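Side-chain contacts in Sodium/sialic acid symporter SiaT (Proteus mirabilis, PDB 5NV9), which couples the uptake of the sialic acid N-acetylneuraminic acid to the sodium gradient, carrying two sodium ions inward with each sugar: residues A[226-229]-A[234-237]; A[15-20]-A[332-337]; A[111-114]-A[120-123]; A[37-42]-A[375-380]; A[99-104]-A[268-273]. All blocks are in the same frame, centred on the assembly; numbering follows the deposited sequence.

Contact 1: A[226-229]-A[234-237]; sequences QWRW and STIP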
# COMPACT_ATOMS: atom_id res chain seq x y z
N GLN A 226 -12.46 -14.22 -20.12
CA GLN A 226 -12.43 -12.97 -19.37
C GLN A 226 -12.15 -11.71 -20.21
O GLN A 226 -12.05 -10.61 -19.66
CB GLN A 226 -11.43 -13.09 -18.25
CG GLN A 226 -11.85 -14.13 -17.27
CD GLN A 226 -13.13 -13.75 -16.56
OE1 GLN A 226 -14.21 -14.30 -16.84
NE2 GLN A 226 -13.02 -12.77 -15.68
N TRP A 227 -12.01 -11.84 -21.52
CA TRP A 227 -11.88 -10.67 -22.37
C TRP A 227 -13.30 -10.30 -22.81
O TRP A 227 -13.77 -10.72 -23.86
CB TRP A 227 -10.94 -10.91 -23.56
CG TRP A 227 -10.79 -9.69 -24.43
CD1 TRP A 227 -11.36 -9.49 -25.65
CD2 TRP A 227 -10.07 -8.47 -24.13
NE1 TRP A 227 -11.03 -8.24 -26.14
CE2 TRP A 227 -10.24 -7.60 -25.23
CE3 TRP A 227 -9.29 -8.05 -23.05
CZ2 TRP A 227 -9.68 -6.33 -25.27
CZ3 TRP A 227 -8.72 -6.77 -23.10
CH2 TRP A 227 -8.92 -5.93 -24.20
N ARG A 228 -13.99 -9.50 -22.00
CA ARG A 228 -15.37 -9.15 -22.27
C ARG A 228 -15.68 -7.98 -21.41
O ARG A 228 -15.13 -7.87 -20.34
CB ARG A 228 -16.32 -10.31 -21.93
CG ARG A 228 -16.30 -10.77 -20.50
CD ARG A 228 -17.27 -11.92 -20.25
NE ARG A 228 -16.93 -12.50 -18.94
CZ ARG A 228 -17.57 -12.28 -17.78
NH1 ARG A 228 -18.66 -11.56 -17.68
NH2 ARG A 228 -17.09 -12.82 -16.67
N TRP A 229 -16.53 -7.07 -21.88
CA TRP A 229 -17.00 -5.99 -21.04
C TRP A 229 -17.95 -6.52 -19.94
O TRP A 229 -18.75 -7.45 -20.18
CB TRP A 229 -17.74 -4.90 -21.88
CG TRP A 229 -17.96 -3.73 -21.02
CD1 TRP A 229 -19.14 -3.32 -20.43
CD2 TRP A 229 -16.93 -2.88 -20.48
NE1 TRP A 229 -18.90 -2.24 -19.59
CE2 TRP A 229 -17.55 -1.95 -19.61
CE3 TRP A 229 -15.55 -2.82 -20.66
CZ2 TRP A 229 -16.85 -0.97 -18.95
CZ3 TRP A 229 -14.85 -1.86 -19.98
CH2 TRP A 229 -15.50 -0.93 -19.13
N SER A 234 -15.22 -8.88 -12.72
CA SER A 234 -13.86 -8.43 -12.74
C SER A 234 -13.14 -9.03 -13.90
O SER A 234 -12.15 -9.73 -13.75
CB SER A 234 -13.15 -8.82 -11.41
OG SER A 234 -13.72 -8.07 -10.32
N THR A 235 -13.60 -8.68 -15.08
CA THR A 235 -13.00 -9.12 -16.34
C THR A 235 -11.73 -8.29 -16.63
O THR A 235 -11.39 -7.35 -15.90
CB THR A 235 -14.05 -8.92 -17.42
OG1 THR A 235 -14.30 -7.53 -17.52
CG2 THR A 235 -15.39 -9.67 -17.03
N ILE A 236 -11.06 -8.63 -17.71
CA ILE A 236 -9.82 -8.01 -18.08
C ILE A 236 -9.94 -6.49 -18.35
O ILE A 236 -9.13 -5.71 -17.88
CB ILE A 236 -9.14 -8.76 -19.25
CG1 ILE A 236 -8.55 -10.11 -18.77
CG2 ILE A 236 -8.06 -7.88 -19.85
CD1 ILE A 236 -8.40 -11.17 -19.87
N PRO A 237 -10.92 -6.08 -19.16
CA PRO A 237 -11.17 -4.62 -19.31
C PRO A 237 -11.50 -3.88 -18.01
O PRO A 237 -10.95 -2.80 -17.75
CB PRO A 237 -12.38 -4.57 -20.26
CG PRO A 237 -12.32 -5.86 -21.01
CD PRO A 237 -11.78 -6.88 -20.05
O HOH W 1 -10.31 -11.31 -15.27

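Contact 2: A[15-20]-A[332-337]; sequences FGYLAA and IIAAIF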
# COMPACT_ATOMS: atom_id res chain seq x y z
N PHE A 15 12.25 -13.83 15.95
CA PHE A 15 12.66 -12.84 16.96
C PHE A 15 13.97 -12.17 16.66
O PHE A 15 14.19 -11.03 17.06
CB PHE A 15 12.63 -13.43 18.36
CG PHE A 15 11.27 -13.46 18.95
CD1 PHE A 15 10.36 -14.43 18.61
CD2 PHE A 15 10.87 -12.46 19.83
CE1 PHE A 15 9.09 -14.44 19.15
CE2 PHE A 15 9.60 -12.46 20.37
CZ PHE A 15 8.71 -13.46 20.03
N GLY A 16 14.85 -12.85 15.94
CA GLY A 16 16.01 -12.18 15.36
C GLY A 16 15.62 -11.09 14.36
O GLY A 16 16.20 -9.98 14.38
N TYR A 17 14.70 -11.41 13.48
CA TYR A 17 14.19 -10.43 12.53
C TYR A 17 13.58 -9.19 13.25
O TYR A 17 13.86 -8.02 12.92
CB TYR A 17 13.10 -11.03 11.65
CG TYR A 17 12.10 -9.95 11.12
CD1 TYR A 17 12.43 -9.14 10.04
CD2 TYR A 17 10.91 -9.74 11.73
CE1 TYR A 17 11.55 -8.18 9.55
CE2 TYR A 17 10.00 -8.76 11.26
CZ TYR A 17 10.34 -7.97 10.19
OH TYR A 17 9.48 -7.00 9.71
N LEU A 18 12.74 -9.47 14.23
CA LEU A 18 12.11 -8.38 15.04
C LEU A 18 13.12 -7.50 15.80
O LEU A 18 12.96 -6.26 15.85
CB LEU A 18 11.09 -8.96 15.99
CG LEU A 18 9.87 -9.63 15.38
CD1 LEU A 18 9.00 -10.33 16.43
CD2 LEU A 18 9.01 -8.59 14.66
N ALA A 19 14.15 -8.12 16.38
CA ALA A 19 15.20 -7.42 17.06
C ALA A 19 15.99 -6.58 16.07
O ALA A 19 16.44 -5.50 16.39
CB ALA A 19 16.11 -8.41 17.76
N ALA A 20 16.19 -7.09 14.85
CA ALA A 20 16.94 -6.33 13.86
C ALA A 20 16.18 -5.04 13.45
O ALA A 20 16.79 -4.01 13.15
CB ALA A 20 17.15 -7.20 12.61
N ILE A 332 10.28 -17.43 6.37
CA ILE A 332 9.07 -17.10 5.58
C ILE A 332 8.03 -16.40 6.42
O ILE A 332 7.43 -15.44 5.97
CB ILE A 332 8.48 -18.36 4.97
CG1 ILE A 332 9.50 -19.01 4.00
CG2 ILE A 332 7.19 -18.03 4.18
CD1 ILE A 332 10.08 -18.06 2.98
N ILE A 333 7.81 -16.84 7.65
CA ILE A 333 7.02 -16.09 8.59
C ILE A 333 7.57 -14.69 8.85
O ILE A 333 6.80 -13.75 8.89
CB ILE A 333 6.79 -16.81 9.91
CG1 ILE A 333 5.97 -18.09 9.76
CG2 ILE A 333 6.09 -15.93 10.93
CD1 ILE A 333 5.18 -18.29 8.49
N ALA A 334 8.88 -14.54 9.03
CA ALA A 334 9.46 -13.23 9.18
C ALA A 334 9.19 -12.38 7.93
O ALA A 334 8.98 -11.18 8.06
CB ALA A 334 10.94 -13.32 9.47
N ALA A 335 9.22 -13.01 6.72
CA ALA A 335 8.95 -12.29 5.46
C ALA A 335 7.47 -11.79 5.32
O ALA A 335 7.22 -10.77 4.76
CB ALA A 335 9.34 -13.15 4.26
N ILE A 336 6.53 -12.54 5.86
CA ILE A 336 5.14 -12.11 5.97
C ILE A 336 5.01 -10.97 6.98
O ILE A 336 4.36 -9.98 6.71
CB ILE A 336 4.23 -13.30 6.37
CG1 ILE A 336 4.18 -14.33 5.24
CG2 ILE A 336 2.85 -12.82 6.79
CD1 ILE A 336 3.44 -15.62 5.61
N PHE A 337 5.61 -11.11 8.14
CA PHE A 337 5.77 -9.96 9.01
C PHE A 337 6.39 -8.77 8.25
O PHE A 337 5.94 -7.64 8.40
CB PHE A 337 6.63 -10.26 10.21
CG PHE A 337 5.89 -10.86 11.38
CD1 PHE A 337 5.33 -12.15 11.30
CD2 PHE A 337 5.85 -10.18 12.60
CE1 PHE A 337 4.72 -12.72 12.39
CE2 PHE A 337 5.24 -10.76 13.71
CZ PHE A 337 4.69 -12.03 13.62

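Contact 3: A[111-114]-A[120-123]; sequences YLEA and SRLF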
# COMPACT_ATOMS: atom_id res chain seq x y z
N TYR A 111 0.19 20.67 -2.26
CA TYR A 111 0.01 21.02 -3.67
C TYR A 111 -1.43 21.56 -3.94
O TYR A 111 -1.59 22.54 -4.69
CB TYR A 111 0.33 19.83 -4.59
CG TYR A 111 -0.16 20.04 -5.98
CD1 TYR A 111 0.55 20.83 -6.86
CD2 TYR A 111 -1.42 19.50 -6.41
CE1 TYR A 111 0.07 21.09 -8.14
CE2 TYR A 111 -1.91 19.77 -7.66
CZ TYR A 111 -1.17 20.56 -8.53
OH TYR A 111 -1.63 20.81 -9.81
N LEU A 112 -2.45 20.90 -3.35
CA LEU A 112 -3.84 21.24 -3.58
C LEU A 112 -4.20 22.64 -3.06
O LEU A 112 -5.02 23.31 -3.70
CB LEU A 112 -4.80 20.20 -3.02
CG LEU A 112 -4.73 18.76 -3.58
CD1 LEU A 112 -5.69 17.84 -2.83
CD2 LEU A 112 -4.97 18.69 -5.08
N GLU A 113 -3.60 23.08 -1.97
CA GLU A 113 -3.79 24.44 -1.52
C GLU A 113 -3.07 25.38 -2.46
O GLU A 113 -3.65 26.38 -2.88
CB GLU A 113 -3.38 24.69 -0.08
CG GLU A 113 -3.45 26.16 0.30
CD GLU A 113 -3.67 26.42 1.77
OE1 GLU A 113 -3.40 25.56 2.64
OE2 GLU A 113 -4.17 27.53 2.06
N ALA A 114 -1.84 25.08 -2.84
CA ALA A 114 -1.13 25.91 -3.81
C ALA A 114 -1.84 26.05 -5.16
O ALA A 114 -1.80 27.11 -5.76
CB ALA A 114 0.28 25.38 -4.04
N SER A 120 -9.65 21.91 -0.71
CA SER A 120 -9.29 20.75 -1.43
C SER A 120 -8.17 20.06 -0.66
O SER A 120 -8.10 18.83 -0.66
CB SER A 120 -8.75 21.11 -2.82
OG SER A 120 -9.80 21.40 -3.74
N ARG A 121 -7.27 20.85 -0.09
CA ARG A 121 -6.16 20.27 0.65
C ARG A 121 -6.67 19.46 1.83
O ARG A 121 -6.29 18.32 1.97
CB ARG A 121 -5.19 21.36 1.09
CG ARG A 121 -4.28 21.02 2.24
CD ARG A 121 -3.29 22.13 2.41
NE ARG A 121 -2.26 21.77 3.36
CZ ARG A 121 -1.35 22.62 3.87
NH1 ARG A 121 -1.33 23.89 3.55
NH2 ARG A 121 -0.42 22.17 4.68
N LEU A 122 -7.56 20.03 2.64
CA LEU A 122 -8.09 19.37 3.79
C LEU A 122 -9.00 18.19 3.52
O LEU A 122 -9.01 17.17 4.31
CB LEU A 122 -8.82 20.37 4.67
CG LEU A 122 -7.94 21.34 5.44
CD1 LEU A 122 -8.78 22.42 6.08
CD2 LEU A 122 -7.16 20.60 6.51
N PHE A 123 -9.79 18.28 2.46
CA PHE A 123 -10.62 17.16 2.10
C PHE A 123 -9.70 15.97 1.79
O PHE A 123 -9.95 14.86 2.30
CB PHE A 123 -11.55 17.42 0.94
CG PHE A 123 -12.12 16.17 0.33
CD1 PHE A 123 -13.19 15.52 0.91
CD2 PHE A 123 -11.59 15.65 -0.84
CE1 PHE A 123 -13.71 14.38 0.35
CE2 PHE A 123 -12.05 14.46 -1.40
CZ PHE A 123 -13.15 13.84 -0.82

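Contact 4: A[37-42]-A[375-380]; sequences DYFRGG and KVAKLV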
# COMPACT_ATOMS: atom_id res chain seq x y z
N ASP A 37 13.91 16.33 9.45
CA ASP A 37 14.50 15.02 9.67
C ASP A 37 13.44 13.93 9.68
O ASP A 37 13.56 12.98 8.94
CB ASP A 37 15.30 14.95 10.97
CG ASP A 37 16.48 15.92 10.97
OD1 ASP A 37 17.28 16.00 9.95
OD2 ASP A 37 16.56 16.65 11.98
N TYR A 38 12.41 14.11 10.47
CA TYR A 38 11.48 13.03 10.76
C TYR A 38 10.60 12.63 9.56
O TYR A 38 10.23 11.47 9.46
CB TYR A 38 10.62 13.45 11.94
CG TYR A 38 10.04 12.35 12.76
CD1 TYR A 38 10.80 11.69 13.73
CD2 TYR A 38 8.70 11.98 12.62
CE1 TYR A 38 10.24 10.70 14.53
CE2 TYR A 38 8.15 11.01 13.42
CZ TYR A 38 8.93 10.35 14.34
OH TYR A 38 8.35 9.40 15.15
N PHE A 39 10.25 13.60 8.70
CA PHE A 39 9.35 13.37 7.57
C PHE A 39 10.05 13.42 6.21
O PHE A 39 9.57 12.80 5.27
CB PHE A 39 8.18 14.36 7.59
CG PHE A 39 7.28 14.27 8.83
CD1 PHE A 39 6.71 13.09 9.19
CD2 PHE A 39 7.05 15.39 9.61
CE1 PHE A 39 5.90 13.01 10.28
CE2 PHE A 39 6.24 15.33 10.73
CZ PHE A 39 5.63 14.14 11.06
N ARG A 40 11.14 14.20 6.10
CA ARG A 40 11.83 14.40 4.82
C ARG A 40 13.21 13.72 4.83
O ARG A 40 13.83 13.57 3.78
CB ARG A 40 11.92 15.88 4.45
CG ARG A 40 10.53 16.53 4.31
CD ARG A 40 10.50 18.06 3.97
NE ARG A 40 11.60 18.40 3.09
CZ ARG A 40 11.55 18.54 1.78
NH1 ARG A 40 10.43 18.50 1.10
NH2 ARG A 40 12.67 18.81 1.15
N GLY A 41 13.69 13.28 6.00
CA GLY A 41 14.95 12.54 6.04
C GLY A 41 16.20 13.40 5.75
O GLY A 41 17.27 12.85 5.47
N GLY A 42 16.08 14.73 5.86
CA GLY A 42 17.14 15.66 5.54
C GLY A 42 17.78 15.52 4.16
O GLY A 42 18.90 15.91 3.97
N LYS A 375 7.68 17.20 18.50
CA LYS A 375 6.82 16.57 19.48
C LYS A 375 5.54 16.01 18.89
O LYS A 375 5.17 14.89 19.17
CB LYS A 375 6.44 17.53 20.59
CG LYS A 375 7.43 17.61 21.72
CD LYS A 375 6.85 18.52 22.80
CE LYS A 375 5.44 18.08 23.17
NZ LYS A 375 5.08 18.42 24.57
N VAL A 376 4.82 16.82 18.11
CA VAL A 376 3.53 16.39 17.56
C VAL A 376 3.72 15.30 16.51
O VAL A 376 2.94 14.38 16.47
CB VAL A 376 2.72 17.62 17.03
CG1 VAL A 376 1.41 17.21 16.39
CG2 VAL A 376 2.42 18.58 18.19
N ALA A 377 4.78 15.40 15.70
CA ALA A 377 5.19 14.35 14.77
C ALA A 377 5.29 13.00 15.47
O ALA A 377 4.70 12.01 15.00
CB ALA A 377 6.51 14.70 14.10
N LYS A 378 6.01 12.96 16.61
CA LYS A 378 6.11 11.72 17.38
C LYS A 378 4.82 11.23 17.99
O LYS A 378 4.49 10.06 17.92
CB LYS A 378 7.17 11.85 18.46
CG LYS A 378 8.56 11.74 17.89
CD LYS A 378 9.63 12.02 18.94
CE LYS A 378 9.82 10.85 19.90
NZ LYS A 378 10.60 9.72 19.29
N LEU A 379 4.09 12.15 18.61
CA LEU A 379 2.83 11.85 19.29
C LEU A 379 1.81 11.20 18.37
O LEU A 379 1.16 10.22 18.74
CB LEU A 379 2.25 13.16 19.80
CG LEU A 379 0.98 13.05 20.63
CD1 LEU A 379 1.14 12.06 21.80
CD2 LEU A 379 0.57 14.44 21.08
N VAL A 380 1.70 11.69 17.14
CA VAL A 380 0.69 11.18 16.25
C VAL A 380 0.98 9.75 15.78
O VAL A 380 0.08 8.99 15.49
CB VAL A 380 0.43 12.14 15.09
CG1 VAL A 380 -0.51 11.51 14.07
CG2 VAL A 380 -0.16 13.42 15.61

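Contact 5: A[99-104]-A[268-273]; sequences FFRKLK and KETKRT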
# COMPACT_ATOMS: atom_id res chain seq x y z
N PHE A 99 6.41 19.43 -9.27
CA PHE A 99 5.63 20.29 -8.35
C PHE A 99 5.90 19.95 -6.92
O PHE A 99 6.15 20.84 -6.09
CB PHE A 99 4.13 20.22 -8.63
CG PHE A 99 3.74 20.96 -9.89
CD1 PHE A 99 3.82 20.34 -11.11
CD2 PHE A 99 3.33 22.29 -9.83
CE1 PHE A 99 3.50 21.03 -12.25
CE2 PHE A 99 3.01 22.97 -10.98
CZ PHE A 99 3.11 22.34 -12.19
N PHE A 100 5.90 18.65 -6.64
CA PHE A 100 6.10 18.15 -5.29
C PHE A 100 7.48 18.58 -4.78
O PHE A 100 7.63 18.99 -3.62
CB PHE A 100 5.97 16.59 -5.23
CG PHE A 100 4.55 16.05 -5.39
CD1 PHE A 100 3.47 16.61 -4.71
CD2 PHE A 100 4.30 14.94 -6.18
CE1 PHE A 100 2.16 16.07 -4.87
CE2 PHE A 100 3.00 14.42 -6.34
CZ PHE A 100 1.93 14.97 -5.67
N ARG A 101 8.50 18.42 -5.61
CA ARG A 101 9.82 18.76 -5.20
C ARG A 101 10.01 20.26 -5.04
O ARG A 101 10.62 20.68 -4.08
CB ARG A 101 10.87 18.20 -6.16
CG ARG A 101 10.98 16.69 -5.90
CD ARG A 101 12.05 16.03 -6.74
NE ARG A 101 13.38 16.43 -6.28
CZ ARG A 101 14.03 15.96 -5.21
NH1 ARG A 101 13.50 15.04 -4.38
NH2 ARG A 101 15.21 16.45 -4.97
N LYS A 102 9.54 21.05 -6.01
CA LYS A 102 9.80 22.49 -6.00
C LYS A 102 9.06 23.18 -4.88
O LYS A 102 9.50 24.22 -4.38
CB LYS A 102 9.40 23.15 -7.30
CG LYS A 102 10.39 22.86 -8.40
CD LYS A 102 9.88 23.38 -9.68
CE LYS A 102 10.52 22.69 -10.85
NZ LYS A 102 11.85 23.21 -11.00
N LEU A 103 7.92 22.62 -4.50
CA LEU A 103 7.18 23.15 -3.36
C LEU A 103 7.76 22.69 -2.04
O LEU A 103 7.27 23.12 -1.03
CB LEU A 103 5.68 22.82 -3.41
CG LEU A 103 4.82 23.43 -4.55
CD1 LEU A 103 3.49 22.71 -4.65
CD2 LEU A 103 4.58 24.92 -4.40
N LYS A 104 8.78 21.84 -2.03
CA LYS A 104 9.38 21.39 -0.78
C LYS A 104 8.31 20.89 0.19
O LYS A 104 8.25 21.28 1.37
CB LYS A 104 10.20 22.50 -0.12
CG LYS A 104 11.23 23.13 -1.04
CD LYS A 104 12.38 22.20 -1.33
CE LYS A 104 13.55 22.95 -1.96
NZ LYS A 104 14.08 22.24 -3.16
N LYS A 268 18.06 13.35 -10.14
CA LYS A 268 18.77 12.15 -10.61
C LYS A 268 18.44 10.96 -9.73
O LYS A 268 18.15 9.86 -10.23
CB LYS A 268 20.27 12.36 -10.62
CG LYS A 268 21.13 11.15 -10.99
CD LYS A 268 22.62 11.51 -10.87
CE LYS A 268 23.48 10.26 -10.87
NZ LYS A 268 24.84 10.55 -11.34
N GLU A 269 18.49 11.21 -8.42
CA GLU A 269 18.23 10.15 -7.41
C GLU A 269 16.74 9.82 -7.35
O GLU A 269 16.39 8.68 -7.10
CB GLU A 269 18.76 10.58 -6.03
CG GLU A 269 20.29 10.49 -5.95
CD GLU A 269 20.79 9.07 -6.24
OE1 GLU A 269 20.05 8.09 -5.98
OE2 GLU A 269 21.91 8.91 -6.77
N THR A 270 15.89 10.82 -7.63
CA THR A 270 14.46 10.63 -7.76
C THR A 270 14.11 9.69 -8.87
O THR A 270 13.26 8.81 -8.68
CB THR A 270 13.71 11.99 -7.88
OG1 THR A 270 14.14 12.86 -6.81
CG2 THR A 270 12.27 11.78 -7.75
N LYS A 271 14.73 9.84 -10.04
CA LYS A 271 14.57 8.86 -11.10
C LYS A 271 14.99 7.42 -10.68
O LYS A 271 14.34 6.39 -11.02
CB LYS A 271 15.41 9.27 -12.32
CG LYS A 271 14.86 8.78 -13.63
CD LYS A 271 15.88 8.79 -14.77
CE LYS A 271 16.81 9.97 -14.73
NZ LYS A 271 16.10 11.27 -14.83
N ARG A 272 16.10 7.33 -9.97
CA ARG A 272 16.52 6.05 -9.44
C ARG A 272 15.49 5.41 -8.52
O ARG A 272 15.35 4.17 -8.52
CB ARG A 272 17.87 6.20 -8.75
CG ARG A 272 18.94 6.34 -9.78
CD ARG A 272 20.26 6.77 -9.17
NE ARG A 272 21.30 6.65 -10.18
CZ ARG A 272 22.61 6.78 -9.96
NH1 ARG A 272 23.06 7.06 -8.73
NH2 ARG A 272 23.47 6.60 -10.96
N THR A 273 14.79 6.22 -7.71
CA THR A 273 13.70 5.72 -6.90
C THR A 273 12.63 5.04 -7.81
O THR A 273 12.20 3.89 -7.56
CB THR A 273 13.03 6.86 -6.07
OG1 THR A 273 13.97 7.49 -5.22
CG2 THR A 273 11.82 6.38 -5.25

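Contact 1: A[226-229]-A[234-237]
Ile236 N reaches Gln226 O over 3.0 Å in a nearly straight hydrogen bond (172°), and Thr235 OG1 gives its proton to Arg228 O, also at 3.0 Å, almost along the C=O axis; the two bonds tie this periplasmic loop to the start of helix 236-253. Thr235 OG1 sits between its own backbone N and carbonyl carbon (chi1 64°), which puts CG2 anti to the carbonyl carbon, against the Arg228 guanidinium. A water adds a third polar link, accepting from Gln226 NE2 and donating to Ser234 O.

Thr235 is the N-cap residue and Pro237 lies in the first turn; the loop folds back over this start of a transmembrane helix.

Much of the packing involves flat groups. Thr235 CG2 lies 3.5 Å from Arg228 CZ, over the centre of the guanidinium face, while Gln226 OE1 accepts from Arg228 NH2 close to that group's plane and Asp233 pairs with Arg228 NH1. Among the apolar contacts, Ile236 CG2 meets the edge of the Trp227 ring, 3.4 Å from CE3, and Pro237 CG stands over one face, toward the rim. Trp229 CE3 packs obliquely on Pro237 CB at 3.6 Å.

Contact 2: A[15-20]-A[332-337]
With CG anti to the backbone N (chi1 153°), the ring of Tyr17 is carried out from helix 8-29 onto the backbone of helix 328-361; Phe337 takes the other common choice, CG anti to its carbonyl carbon (chi1 -86°), which sends its ring toward Leu18. The two aromatic side chains therefore cross at a slant without stacking, and each ring meets a different part of the opposite helix.

Ala334 is the small residue against which the tyrosine lies. Its CB touches Tyr17 CB at 3.8 Å, and its carbonyl oxygen stands over the centre of the tyrosine ring, about 4.0 Å above the plane. Farther along the ring, Tyr17 CE2 approaches Phe337 CB at 3.8 Å. Leu18 contributes a single methyl, CD2, which lies 4.1 Å from Phe337 CD2.

No hydrogen bond joins the two segments. The phenolic oxygen of Tyr17, buried, is satisfied by the side chains of Gln341 and Gln185, a link that reaches toward the ion sites: the tyrosine side chain is about 9 Å from a bound sodium ion. Helix 328-361 carries the sodium ligands Ala339, Ser342, Ser343, Ser345 and Ser346, so the contact packs the N-terminal helix onto an ion-binding helix of the LeuT fold.

The two short helical segments run in broadly the same sense, 36° apart, with their axes 9.8 Å from each other at closest approach. Helix 155-203 lines the same interface, placing Leu188 on Tyr17, Leu165 on Leu18 and Ile162 on Phe337, while Leu147 of helix 118-151 also touches the phenylalanine.

Contact 3: A[111-114]-A[120-123]
Glu113 OE1 is gripped by two arginines: Arg121 NH1 from across the contact, at 2.8 Å, and Arg362 NE from beyond it. The first is a salt bridge with a bent hydrogen bond (145°). Its donor comes to the anti side of the carboxylate, 28° out of the carboxylate plane, and the two flat groups are turned 65° against each other, so they meet through one N-H rather than as a two-pronged pair.

Both chains leave their helices with CG anti to the backbone N, and both run extended, crossing at a slant. Nearer the backbones the methylenes also pack, Glu113 CB lying 3.6 Å from Arg121 CD.

Beside this polar pair, Leu112 supplies the apolar part. Its CD1 rests on Ser120 O at 3.4 Å, and its CB packs against Ser120 CB at 4.1 Å. The salt bridge and the leucine packing together hold two consecutive helices, 110-115 and 118-151, against each other across a short turn on the cytoplasmic side.

Asp358 takes Arg121 NE in a further salt bridge, making an alternating charged chain from Arg362 through Glu113 and Arg121 to Asp358. Such a chain would probably help keep both Glu113 and Arg121 ionised, the buried Arg121 in particular.

Contact 4: A[37-42]-A[375-380]
The ring of Tyr38 lies along two successive residues of helix 370-398, meeting Ala377 through CD2 and Lys378 through its hydroxyl end, both obliquely. Its CD2 is 3.8 Å from Ala377 CB, and its hydroxyl oxygen comes to 3.6 Å from Lys378 CG, where the aromatic and lysine side chains cross at about a right angle. The tyrosine reaches this far because CG stands anti to its backbone N (chi1 -155°).

Phe39, next in sequence, converges on the same alanine: its CZ approaches Ala377 CB to only 3.2 Å, a tight contact. Both aromatic side chains thus come to the methyl from much the same side, and they also touch each other, Tyr38 CD2 lying 3.8 Å above the Phe39 ring plane, toward its rim.

Polar ends are served from outside the pair. Trp171 takes part twice, its carbonyl hydrogen-bonded to Tyr38 OH and its ring in a cation-pi interaction with Lys378, whose chain is bent near the tip.

The contact joins the short cytoplasmic helix 35-40 to the beginning of a long transmembrane helix. Helix 328-361 is the third partner, with Ser352, Ser353 and Asn356 against Phe39, and Ser352 hydrogen-bonded to Ala377 O.

Contact 5: A[99-104]-A[268-273]
Arg101 reaches Thr270, the one residue of 268-273 it touches. From CB the chain starts with CG anti to the carbonyl carbon (chi1 -75°) and continues straight through chi2. It then bends at chi3 (71°), a turn that lays the flat end of the side chain over the threonine hydroxyl.

CD is the first atom to come near, 3.8 Å from Thr270 OG1, and NE follows at 3.7 Å. CZ lies 3.5 Å from the same oxygen, and NH1 is nearest at 3.3 Å, with NH2 farther off at 4.2 Å. Thr270 OG1 therefore sits over one face of the guanidinium, 3.2 Å above the plane and toward its rim. A donor N-H points within that plane, so the angle is poor and the pair is a close polar contact without a hydrogen bond.

Each group has its partners in the loop before helix 267-301. Arg101 NH1 is hydrogen-bonded to the carbonyls of Tyr261 and Thr264, while Thr270 OG1 is hydrogen-bonded with Ser266 O and Thr264 OG1. Thr264 thus serves both sides of the contact. The arginine and threonine side chains run alongside one another in opposing senses.

Helix 89-102 closes just beyond the arginine in a Schellman motif, with Lys104 at positive phi. The arrangement is that of a helix C-terminus stitched to a neighbouring cytoplasmic loop by an arginine binding backbone carbonyls.

The chemistry of packing in this LeuT-fold transporter changes with position. Contacts 2 and 4 are buried and largely apolar, and they use consecutive elements: helices 8-29 and 35-40 on one side, helices 328-361 and 370-398 on the other, with segments alternating along the chain. Contact 3 is also buried but relies on charge. Contact 5 is only partly buried and is its neighbour, Tyr111 packing on Phe99 and Phe100; Arg40 of contact 4 likewise touches Lys104. Contacts 3, 4 and 5 thus cluster on cytoplasmic elements, whereas contact 1, periplasmic and partly exposed, lies about 44 Å from contact 4 between centres and combines bonds to backbone carbonyls with aromatic and guanidinium packing.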